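Local coordinates for protein acyl-CoA dehydrogenase (Bacillus subtilis, PDB 5LNX) that catalyses the FAD-dependent dehydrogenation of saturated acyl-CoA thioesters to their 2,3-dehydroacyl-CoA products, passing the electrons to an acceptor, at residues Ile77-Gly82 with Leu351-Val356; Gly144-Asn149 with Gly224-Gly229; Gln334-Tyr339 with Asp344-Arg349. All coordinates share one frame; numbering follows the deposited sequence.

From the N terminus the chain runs through the helices of the N-terminal domain, where residues 77-82 lead into helix 79-90. They are met much later by residues 351-356, so contact 1 closes a long loop, and both other contacts lie within it. Contact 2 comes first: strand 145-156 of the middle domain touches the loop that leads into helix 229-265. Contact 3 makes a tight turn-back between residues 334-339 and 344-349. Contacts 2 and 3 are in series, about 48 Å apart between centres. Contacts 1 and 3 share helix 348-356 and both touch the second subunit; contact 1 ties the N-terminal domain to the C-terminal one, while contact 3 folds the latter on itself beside FAD.

Contact 1. Residues Ile77-Gly82 with Leu351-Val356; sequences ISAAVG and LRDAKV
Asp353 and Ala79 meet where helix 348-356 passes the beginning of helix 79-90, their CA atoms 6.8 Å apart. Both CB atoms are directed across the gap. Asp353 touches through one carboxylate oxygen and its own CB: OD2 stands 3.5 Å from Ala79 CB, while Asp353 CB lies 4.1 Å from the same methyl. With CG anti to its carbonyl carbon (chi1 -72°), Asp353 sends OD2 to the methyl, and its other oxygen, OD1, accepts from the backbone N of Leu202. Ala80 N, 4.3 Å from Asp353 OD2, is too far for a bond. Helix 79-90 is opened by Ser78 as N-cap, whose OG accepts from Val81 N at 3.1 Å, nearly straight at 172°. Arg352 adds only a long ion pair to Asp353 OD1, which lies well out of the guanidinium plane; the guanidinium also bridges to Glu30 and Glu348. Leu202, a residue of an FAD pocket, packs on Ala79 and also on Val356, which itself touches FAD. The contact thus joins the N- and C-terminal helical domains close to the cofactor. Methyl against carboxylate is a van der Waals fit, and the polar hold on Asp353 comes from Leu202; nearness to the amino end of helix 79-90 would probably favour the negative charge of the buried carboxylate.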
loop_
_atom_site.group_PDB
_atom_site.type_symbol
_atom_site.label_atom_id
_atom_site.label_comp_id
_atom_site.label_asym_id
_atom_site.label_seq_id
_atom_site.Cartn_x
_atom_site.Cartn_y
_atom_site.Cartn_z
ATOM N N ILE D 77 -4.194 -26.405 4.708
ATOM C CA ILE D 77 -5.439 -27.100 4.344
ATOM C C ILE D 77 -6.711 -26.498 4.952
ATOM O O ILE D 77 -7.718 -26.389 4.276
ATOM C CB ILE D 77 -5.324 -28.590 4.773
ATOM C CG1 ILE D 77 -4.107 -29.254 4.067
ATOM N N SER D 78 -6.678 -26.143 6.239
ATOM C CA SER D 78 -7.864 -25.602 6.932
ATOM C C SER D 78 -7.500 -24.660 8.069
ATOM O O SER D 78 -6.929 -25.064 9.077
ATOM C CB SER D 78 -8.722 -26.707 7.512
ATOM O OG SER D 78 -9.818 -26.195 8.256
ATOM N N ALA D 79 -7.828 -23.397 7.885
ATOM C CA ALA D 79 -7.611 -22.368 8.886
ATOM C C ALA D 79 -8.511 -22.644 10.121
ATOM O O ALA D 79 -8.074 -22.518 11.257
ATOM C CB ALA D 79 -7.905 -21.006 8.263
ATOM N N ALA D 80 -9.760 -23.030 9.868
ATOM C CA ALA D 80 -10.715 -23.397 10.916
ATOM C C ALA D 80 -10.107 -24.418 11.853
ATOM O O ALA D 80 -10.009 -24.189 13.066
ATOM C CB ALA D 80 -12.000 -23.949 10.312
ATOM N N VAL D 81 -9.734 -25.567 11.308
ATOM C CA VAL D 81 -9.178 -26.639 12.154
ATOM C C VAL D 81 -7.861 -26.167 12.835
ATOM O O VAL D 81 -7.543 -26.594 13.952
ATOM C CB VAL D 81 -9.141 -28.061 11.480
ATOM N N GLY D 82 -7.162 -25.230 12.193
ATOM C CA GLY D 82 -5.929 -24.664 12.719
ATOM C C GLY D 82 -6.150 -23.874 14.004
ATOM O O GLY D 82 -5.422 -24.008 14.977
ATOM N N LEU D 351 -9.947 -15.772 1.628
ATOM C CA LEU D 351 -10.179 -14.370 1.918
ATOM C C LEU D 351 -11.033 -14.249 3.188
ATOM O O LEU D 351 -10.662 -13.590 4.164
ATOM C CB LEU D 351 -10.885 -13.675 0.751
ATOM C CG LEU D 351 -11.233 -12.205 1.008
ATOM C CD1 LEU D 351 -9.969 -11.392 1.233
ATOM C CD2 LEU D 351 -12.037 -11.595 -0.109
ATOM N N ARG D 352 -12.207 -14.855 3.119
ATOM C CA ARG D 352 -13.145 -14.897 4.209
ATOM C C ARG D 352 -12.450 -15.304 5.517
ATOM O O ARG D 352 -12.624 -14.643 6.554
ATOM C CB ARG D 352 -14.247 -15.896 3.891
ATOM C CG ARG D 352 -15.260 -15.434 2.843
ATOM C CD ARG D 352 -16.575 -16.192 2.939
ATOM N NE ARG D 352 -16.470 -17.576 2.519
ATOM C CZ ARG D 352 -16.174 -18.612 3.300
ATOM N NH1 ARG D 352 -15.978 -18.457 4.603
ATOM N NH2 ARG D 352 -16.038 -19.834 2.771
ATOM N N ASP D 353 -11.697 -16.405 5.452
ATOM C CA ASP D 353 -10.909 -16.867 6.581
ATOM C C ASP D 353 -9.807 -15.860 6.959
ATOM O O ASP D 353 -9.676 -15.481 8.137
ATOM C CB ASP D 353 -10.322 -18.261 6.328
ATOM C CG ASP D 353 -11.384 -19.375 6.367
ATOM O OD1 ASP D 353 -12.587 -19.095 6.139
ATOM O OD2 ASP D 353 -11.016 -20.551 6.649
ATOM N N ALA D 354 -9.045 -15.405 5.978
ATOM C CA ALA D 354 -7.928 -14.455 6.232
ATOM C C ALA D 354 -8.262 -13.300 7.203
ATOM O O ALA D 354 -7.539 -13.052 8.172
ATOM C CB ALA D 354 -7.410 -13.859 4.928
ATOM N N LYS D 355 -9.350 -12.604 6.904
ATOM C CA LYS D 355 -9.728 -11.368 7.592
ATOM C C LYS D 355 -9.814 -11.495 9.131
ATOM O O LYS D 355 -9.501 -10.562 9.869
ATOM C CB LYS D 355 -11.080 -10.886 7.044
ATOM C CG LYS D 355 -11.643 -9.658 7.736
ATOM C CD LYS D 355 -10.762 -8.450 7.501
ATOM C CE LYS D 355 -10.572 -7.624 8.762
ATOM N NZ LYS D 355 -9.683 -6.460 8.508
ATOM N N VAL D 356 -10.228 -12.662 9.604
ATOM C CA VAL D 356 -10.268 -12.952 11.037
ATOM C C VAL D 356 -8.908 -12.755 11.705
ATOM O O VAL D 356 -8.811 -12.343 12.883
ATOM C CB VAL D 356 -10.706 -14.415 11.254
ATOM C CG2 VAL D 356 -10.782 -14.756 12.724
#

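Contact 2. Residues Gly144-Asn149 with Gly224-Gly229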
loop_
_atom_site.group_PDB
_atom_site.type_symbol
_atom_site.label_atom_id
_atom_site.label_comp_id
_atom_site.label_asym_id
_atom_site.label_seq_id
_atom_site.Cartn_x
_atom_site.Cartn_y
_atom_site.Cartn_z
ATOM N N GLY D 144 -19.332 -23.058 49.616
ATOM C CA GLY D 144 -18.102 -23.861 49.402
ATOM C C GLY D 144 -17.610 -23.887 47.950
ATOM O O GLY D 144 -17.225 -24.912 47.368
ATOM N N LYS D 145 -17.625 -22.716 47.349
ATOM C CA LYS D 145 -17.657 -22.645 45.898
ATOM C C LYS D 145 -17.508 -21.199 45.417
ATOM O O LYS D 145 -18.009 -20.290 46.060
ATOM C CB LYS D 145 -19.024 -23.196 45.487
ATOM C CG LYS D 145 -19.086 -24.691 45.180
ATOM N N TYR D 146 -16.799 -20.977 44.313
ATOM C CA TYR D 146 -16.879 -19.676 43.628
ATOM C C TYR D 146 -18.164 -19.615 42.830
ATOM O O TYR D 146 -18.617 -20.611 42.276
ATOM C CB TYR D 146 -15.714 -19.425 42.682
ATOM C CG TYR D 146 -14.419 -19.012 43.329
ATOM C CD1 TYR D 146 -14.039 -17.672 43.403
ATOM C CD2 TYR D 146 -13.527 -19.970 43.795
ATOM C CE1 TYR D 146 -12.816 -17.298 43.954
ATOM C CE2 TYR D 146 -12.298 -19.613 44.338
ATOM C CZ TYR D 146 -11.944 -18.282 44.421
ATOM O OH TYR D 146 -10.731 -17.935 44.977
ATOM N N LEU D 147 -18.703 -18.411 42.731
ATOM C CA LEU D 147 -20.020 -18.180 42.146
ATOM C C LEU D 147 -19.888 -17.127 41.059
ATOM O O LEU D 147 -19.723 -15.927 41.330
ATOM C CB LEU D 147 -21.023 -17.736 43.217
ATOM C CG LEU D 147 -22.472 -18.170 42.954
ATOM N N LEU D 148 -19.963 -17.596 39.815
ATOM C CA LEU D 148 -19.655 -16.774 38.635
ATOM C C LEU D 148 -20.900 -16.162 37.995
ATOM O O LEU D 148 -21.945 -16.803 37.891
ATOM C CB LEU D 148 -18.874 -17.582 37.606
ATOM C CG LEU D 148 -17.358 -17.519 37.821
ATOM C CD1 LEU D 148 -16.960 -18.374 39.004
ATOM C CD2 LEU D 148 -16.599 -17.929 36.572
ATOM N N ASN D 149 -20.787 -14.901 37.606
ATOM C CA ASN D 149 -21.930 -14.173 37.038
ATOM C C ASN D 149 -21.529 -13.194 35.957
ATOM O O ASN D 149 -20.627 -12.378 36.148
ATOM C CB ASN D 149 -22.689 -13.395 38.114
ATOM C CG ASN D 149 -23.775 -14.218 38.764
ATOM O OD1 ASN D 149 -24.804 -14.497 38.143
ATOM N ND2 ASN D 149 -23.535 -14.647 39.992
ATOM N N GLY D 224 -4.106 -20.693 39.697
ATOM C CA GLY D 224 -3.142 -19.874 40.438
ATOM C C GLY D 224 -3.726 -18.961 41.519
ATOM O O GLY D 224 -4.863 -19.153 41.960
ATOM N N LYS D 225 -2.944 -17.962 41.942
ATOM C CA LYS D 225 -3.387 -17.034 43.007
ATOM C C LYS D 225 -4.416 -16.024 42.473
ATOM O O LYS D 225 -4.471 -15.733 41.260
ATOM C CB LYS D 225 -2.236 -16.299 43.721
ATOM C CG LYS D 225 -1.409 -17.207 44.613
ATOM C CD LYS D 225 0.010 -16.680 44.787
ATOM C CE LYS D 225 0.833 -17.620 45.653
ATOM N NZ LYS D 225 2.254 -17.178 45.757
ATOM N N GLU D 226 -5.288 -15.582 43.380
ATOM C CA GLU D 226 -6.299 -14.589 43.055
ATOM C C GLU D 226 -5.589 -13.320 42.634
ATOM O O GLU D 226 -4.607 -12.921 43.253
ATOM C CB GLU D 226 -7.206 -14.278 44.250
ATOM C CG GLU D 226 -8.175 -15.370 44.682
ATOM C CD GLU D 226 -9.276 -14.836 45.590
ATOM O OE1 GLU D 226 -9.046 -13.807 46.269
ATOM O OE2 GLU D 226 -10.375 -15.436 45.623
ATOM N N GLY D 227 -6.088 -12.697 41.572
ATOM C CA GLY D 227 -5.458 -11.491 41.000
ATOM C C GLY D 227 -4.447 -11.736 39.886
ATOM O O GLY D 227 -3.969 -10.789 39.265
ATOM N N ASP D 228 -4.130 -13.002 39.614
ATOM C CA ASP D 228 -3.087 -13.334 38.635
ATOM C C ASP D 228 -3.626 -13.463 37.215
ATOM O O ASP D 228 -2.867 -13.696 36.285
ATOM C CB ASP D 228 -2.400 -14.657 38.986
ATOM C CG ASP D 228 -1.573 -14.589 40.249
ATOM O OD1 ASP D 228 -1.365 -13.476 40.786
ATOM O OD2 ASP D 228 -1.140 -15.668 40.719
ATOM N N GLY D 229 -4.930 -13.288 37.050
ATOM C CA GLY D 229 -5.627 -13.800 35.893
ATOM C C GLY D 229 -5.243 -13.047 34.636
ATOM O O GLY D 229 -4.935 -13.661 33.601
#
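Tyr146 and Glu226 join two backbones that stay far apart, their CA atoms being 11.8 Å from each other. Residues 145-149 form an extended strand, whereas residues 225-228 make a type II beta turn, closed by Asp228 N to Lys225 O at 3.2 Å. Glu226 and Gly227 occupy the two corners of this turn, Gly227 with the positive phi that such a turn calls for at its third position. Asp228 also reaches back with OD2 to accept weakly from Lys225 N. The gap is spanned by two long side chains. Tyr146 sets its CB toward the turn and, with CG anti to the carbonyl carbon (chi1 -78°), brings its hydroxyl to the glutamate, which runs out to meet it with its chain extended beyond CG. Tyr146 OH donates to Glu226 OE2 at 2.6 Å. The oxygen is approached from its anti side, 18° out of the carboxylate plane. Glu226 OE2 lies at the ring edge, in its plane, 3.5 Å from Tyr146 CE1, while ring and carboxylate planes stand 60° apart. Tyr146 OH is also 3.6 Å from Glu226 CG. The phenol is buried and the glutamate exposed, so the bond lies at the border of the protein with solvent. Around the pair, Tyr146 is backbone-bonded to Val217 of strand 215-217, its ring packs edge-to-face with Phe182 of strand 179-185, and Thr170 touches both side chains. At the turn itself, Gly227 N is bonded to Ser180 OG and Gly229 is backbone-bonded to Ile179, which anchors the turn to the beta domain just where helix 229-265 begins.

Contact 3. Residues Gln334-Tyr339 with Asp344-Arg349; sequences QIYGGY and DYPVER. With FAD (flavin-adenine dinucleotide), chain Q.
Gln334 O accepts a hydrogen bond from the ribose hydroxyl O3B of FAD at 2.7 Å, in the last turn before Gly337. Gly337 leaves the helix with positive phi, and Gly338 N gives a weak bond to FAD O1P. The bend packs on residues 345-347 through aromatic rings. Val347 CG1, anti to the carbonyl carbon (chi1 -75°), is the branch laid over one face of Tyr336, 4.1 Å from its ring centroid, a CH-pi contact displaced toward the rim. At the edge of that ring, Tyr336 CE1 lies 3.9 Å from Tyr345 CD1. Pro346 CD is 4.0 Å from Tyr336 CE1. Tyr339 runs alongside Tyr345 with both hydroxyls at the same end, its ring edge turned to the Tyr345 face in an offset edge-to-face pair, planes at 71°. Tyr339 CB sits over the centre of the Tyr345 ring, 4.0 Å from its centroid. The far edge of Tyr339 brings CE2 to 3.5 Å from FAD O2P, and Phe154 of the second subunit packs edge-to-face with it. Gln334, the glycine turn and Tyr339 form one wall of the diphosphate and adenosine-ribose site, Tyr336 and Tyr345 packed behind them, in the inter-subunit FAD pocket of the acyl-CoA dehydrogenase fold.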
loop_
_atom_site.group_PDB
_atom_site.type_symbol
_atom_site.label_atom_id
_atom_site.label_comp_id
_atom_site.label_asym_id
_atom_site.label_seq_id
_atom_site.Cartn_x
_atom_site.Cartn_y
_atom_site.Cartn_z
ATOM N N GLN D 334 -8.306 -13.041 -7.317
ATOM C CA GLN D 334 -8.210 -12.242 -8.554
ATOM C C GLN D 334 -7.633 -13.073 -9.711
ATOM O O GLN D 334 -8.013 -12.907 -10.877
ATOM C CB GLN D 334 -7.290 -11.020 -8.324
ATOM C CG GLN D 334 -7.320 -9.984 -9.425
ATOM C CD GLN D 334 -8.633 -9.262 -9.482
ATOM O OE1 GLN D 334 -9.402 -9.267 -8.513
ATOM N NE2 GLN D 334 -8.885 -8.577 -10.587
ATOM N N ILE D 335 -6.687 -13.923 -9.363
ATOM C CA ILE D 335 -5.908 -14.668 -10.329
ATOM C C ILE D 335 -6.756 -15.785 -10.959
ATOM O O ILE D 335 -6.642 -16.071 -12.177
ATOM C CB ILE D 335 -4.656 -15.247 -9.682
ATOM C CG1 ILE D 335 -3.675 -14.104 -9.390
ATOM C CG2 ILE D 335 -4.026 -16.291 -10.601
ATOM C CD1 ILE D 335 -2.364 -14.505 -8.746
ATOM N N TYR D 336 -7.603 -16.388 -10.135
ATOM C CA TYR D 336 -8.656 -17.273 -10.621
ATOM C C TYR D 336 -9.769 -16.560 -11.379
ATOM O O TYR D 336 -10.557 -17.191 -12.089
ATOM C CB TYR D 336 -9.285 -18.032 -9.472
ATOM C CG TYR D 336 -8.560 -19.293 -9.069
ATOM C CD1 TYR D 336 -9.195 -20.513 -9.115
ATOM C CD2 TYR D 336 -7.286 -19.248 -8.548
ATOM C CE1 TYR D 336 -8.550 -21.670 -8.732
ATOM C CE2 TYR D 336 -6.647 -20.407 -8.112
ATOM C CZ TYR D 336 -7.291 -21.611 -8.218
ATOM O OH TYR D 336 -6.688 -22.777 -7.829
ATOM N N GLY D 337 -9.864 -15.254 -11.203
ATOM C CA GLY D 337 -10.862 -14.434 -11.914
ATOM C C GLY D 337 -12.254 -14.786 -11.430
ATOM O O GLY D 337 -12.419 -15.216 -10.292
ATOM N N GLY D 338 -13.241 -14.720 -12.318
ATOM C CA GLY D 338 -14.599 -15.129 -11.982
ATOM C C GLY D 338 -14.669 -16.400 -11.149
ATOM O O GLY D 338 -15.411 -16.478 -10.179
ATOM N N TYR D 339 -13.885 -17.404 -11.533
ATOM C CA TYR D 339 -13.885 -18.717 -10.862
ATOM C C TYR D 339 -13.514 -18.580 -9.379
ATOM O O TYR D 339 -13.998 -19.319 -8.539
ATOM C CB TYR D 339 -12.907 -19.679 -11.559
ATOM C CG TYR D 339 -13.289 -19.911 -13.013
ATOM C CD1 TYR D 339 -14.097 -20.986 -13.389
ATOM C CD2 TYR D 339 -12.888 -19.019 -14.000
ATOM C CE1 TYR D 339 -14.447 -21.176 -14.703
ATOM C CE2 TYR D 339 -13.237 -19.202 -15.315
ATOM C CZ TYR D 339 -14.023 -20.276 -15.659
ATOM O OH TYR D 339 -14.403 -20.440 -16.960
ATOM N N ASP D 344 -17.366 -23.339 -5.041
ATOM C CA ASP D 344 -16.848 -24.648 -5.508
ATOM C C ASP D 344 -15.354 -24.654 -5.751
ATOM O O ASP D 344 -14.734 -25.710 -5.744
ATOM C CB ASP D 344 -17.572 -25.152 -6.776
ATOM C CG ASP D 344 -17.498 -24.206 -7.961
ATOM O OD1 ASP D 344 -16.827 -23.155 -7.882
ATOM O OD2 ASP D 344 -18.121 -24.564 -8.999
ATOM N N TYR D 345 -14.789 -23.475 -5.967
ATOM C CA TYR D 345 -13.328 -23.283 -6.058
ATOM C C TYR D 345 -12.702 -22.845 -4.714
ATOM O O TYR D 345 -13.368 -22.158 -3.923
ATOM C CB TYR D 345 -13.028 -22.243 -7.136
ATOM C CG TYR D 345 -13.183 -22.793 -8.521
ATOM C CD1 TYR D 345 -12.086 -23.279 -9.220
ATOM C CD2 TYR D 345 -14.425 -22.850 -9.137
ATOM C CE1 TYR D 345 -12.221 -23.783 -10.505
ATOM C CE2 TYR D 345 -14.570 -23.357 -10.416
ATOM C CZ TYR D 345 -13.464 -23.823 -11.093
ATOM O OH TYR D 345 -13.578 -24.299 -12.373
ATOM N N PRO D 346 -11.401 -23.169 -4.498
ATOM C CA PRO D 346 -10.751 -23.229 -3.195
ATOM C C PRO D 346 -10.141 -21.930 -2.618
ATOM O O PRO D 346 -9.515 -21.988 -1.573
ATOM C CB PRO D 346 -9.606 -24.205 -3.472
ATOM C CG PRO D 346 -9.169 -23.840 -4.840
ATOM C CD PRO D 346 -10.392 -23.363 -5.567
ATOM N N VAL D 347 -10.280 -20.806 -3.316
ATOM C CA VAL D 347 -9.600 -19.529 -2.937
ATOM C C VAL D 347 -10.462 -18.508 -2.195
ATOM O O VAL D 347 -9.978 -17.674 -1.449
ATOM C CB VAL D 347 -9.005 -18.776 -4.153
ATOM C CG1 VAL D 347 -7.748 -19.461 -4.623
ATOM C CG2 VAL D 347 -10.014 -18.627 -5.281
ATOM N N GLU D 348 -11.743 -18.543 -2.461
ATOM C CA GLU D 348 -12.676 -17.619 -1.872
ATOM C C GLU D 348 -12.764 -17.743 -0.296
ATOM O O GLU D 348 -12.923 -16.748 0.453
ATOM C CB GLU D 348 -13.940 -17.802 -2.681
ATOM C CG GLU D 348 -15.134 -17.297 -1.983
ATOM C CD GLU D 348 -15.532 -18.177 -0.826
ATOM O OE1 GLU D 348 -15.318 -19.416 -0.896
ATOM O OE2 GLU D 348 -15.960 -17.588 0.179
ATOM N N ARG D 349 -12.514 -18.950 0.185
ATOM C CA ARG D 349 -12.521 -19.252 1.612
ATOM C C ARG D 349 -11.327 -18.645 2.271
ATOM O O ARG D 349 -11.330 -18.388 3.471
ATOM C CB ARG D 349 -12.486 -20.754 1.836
ATOM C CG ARG D 349 -11.173 -21.415 1.500
ATOM C CD ARG D 349 -11.247 -22.916 1.716
ATOM N NE ARG D 349 -12.278 -23.541 0.903
ATOM C CZ ARG D 349 -12.452 -24.850 0.787
ATOM N NH1 ARG D 349 -11.647 -25.703 1.425
ATOM N NH2 ARG D 349 -13.451 -25.316 0.037
HETATM P PA FAD Q . -9.667 -14.790 -16.968
HETATM O O1A FAD Q . -9.274 -16.253 -16.913
HETATM O O2A FAD Q . -9.818 -14.016 -18.234
HETATM O O5B FAD Q . -8.479 -13.960 -16.243
HETATM C C5B FAD Q . -7.977 -14.385 -14.974
HETATM C C4B FAD Q . -6.838 -13.486 -14.484
HETATM O O4B FAD Q . -5.869 -13.379 -15.519
HETATM C C3B FAD Q . -7.299 -12.086 -14.145
HETATM O O3B FAD Q . -6.726 -11.650 -12.909
HETATM C C2B FAD Q . -6.812 -11.232 -15.285
HETATM O O2B FAD Q . -6.410 -9.951 -14.793
HETATM C C1B FAD Q . -5.626 -12.013 -15.786
HETATM N N9A FAD Q . -5.296 -11.819 -17.196
HETATM C C8A FAD Q . -5.623 -12.617 -18.229
HETATM N N7A FAD Q . -5.086 -12.154 -19.385
HETATM C C5A FAD Q . -4.373 -11.050 -19.060
HETATM C C6A FAD Q . -3.521 -10.077 -19.764
HETATM N N6A FAD Q . -3.359 -10.191 -21.086
HETATM N N1A FAD Q . -2.927 -9.094 -19.035
HETATM C C2A FAD Q . -3.106 -8.974 -17.698
HETATM N N3A FAD Q . -3.847 -9.839 -17.004
HETATM C C4A FAD Q . -4.497 -10.853 -17.611
HETATM N N1 FAD Q . -19.943 -11.928 -18.078
HETATM C C2 FAD Q . -20.893 -11.478 -18.948
HETATM O O2 FAD Q . -20.616 -11.398 -20.168
HETATM N N3 FAD Q . -22.120 -11.094 -18.513
HETATM C C4 FAD Q . -22.485 -11.125 -17.227
HETATM O O4 FAD Q . -23.632 -10.780 -16.879
HETATM C C4X FAD Q . -21.514 -11.598 -16.236
HETATM N N5 FAD Q . -21.824 -11.628 -14.927
HETATM C C5X FAD Q . -20.928 -12.073 -14.008
HETATM C C6 FAD Q . -21.300 -12.156 -12.670
HETATM C C7 FAD Q . -20.400 -12.594 -11.724
HETATM C C7M FAD Q . -20.804 -12.641 -10.280
HETATM C C8 FAD Q . -19.069 -13.041 -12.144
HETATM C C8M FAD Q . -18.067 -13.526 -11.137
HETATM C C9 FAD Q . -18.702 -12.980 -13.474
HETATM C C9A FAD Q . -19.574 -12.519 -14.449
HETATM N N10 FAD Q . -19.212 -12.460 -15.832
HETATM C C10 FAD Q . -20.184 -12.016 -16.741
HETATM C "C1'" FAD Q . -17.903 -12.923 -16.338
HETATM C "C2'" FAD Q . -16.750 -11.954 -16.177
HETATM O "O2'" FAD Q . -16.900 -11.020 -17.225
HETATM C "C3'" FAD Q . -15.401 -12.675 -16.261
HETATM O "O3'" FAD Q . -15.120 -13.333 -15.004
HETATM C "C4'" FAD Q . -14.198 -11.797 -16.645
HETATM O "O4'" FAD Q . -14.473 -11.068 -17.851
HETATM C "C5'" FAD Q . -12.904 -12.595 -16.817
HETATM O "O5'" FAD Q . -13.167 -13.982 -17.083
HETATM P P FAD Q . -12.392 -15.209 -16.313
HETATM O O1P FAD Q . -13.089 -15.315 -14.967
HETATM O O2P FAD Q . -12.189 -16.440 -17.176
HETATM O O3P FAD Q . -10.932 -14.575 -15.998
#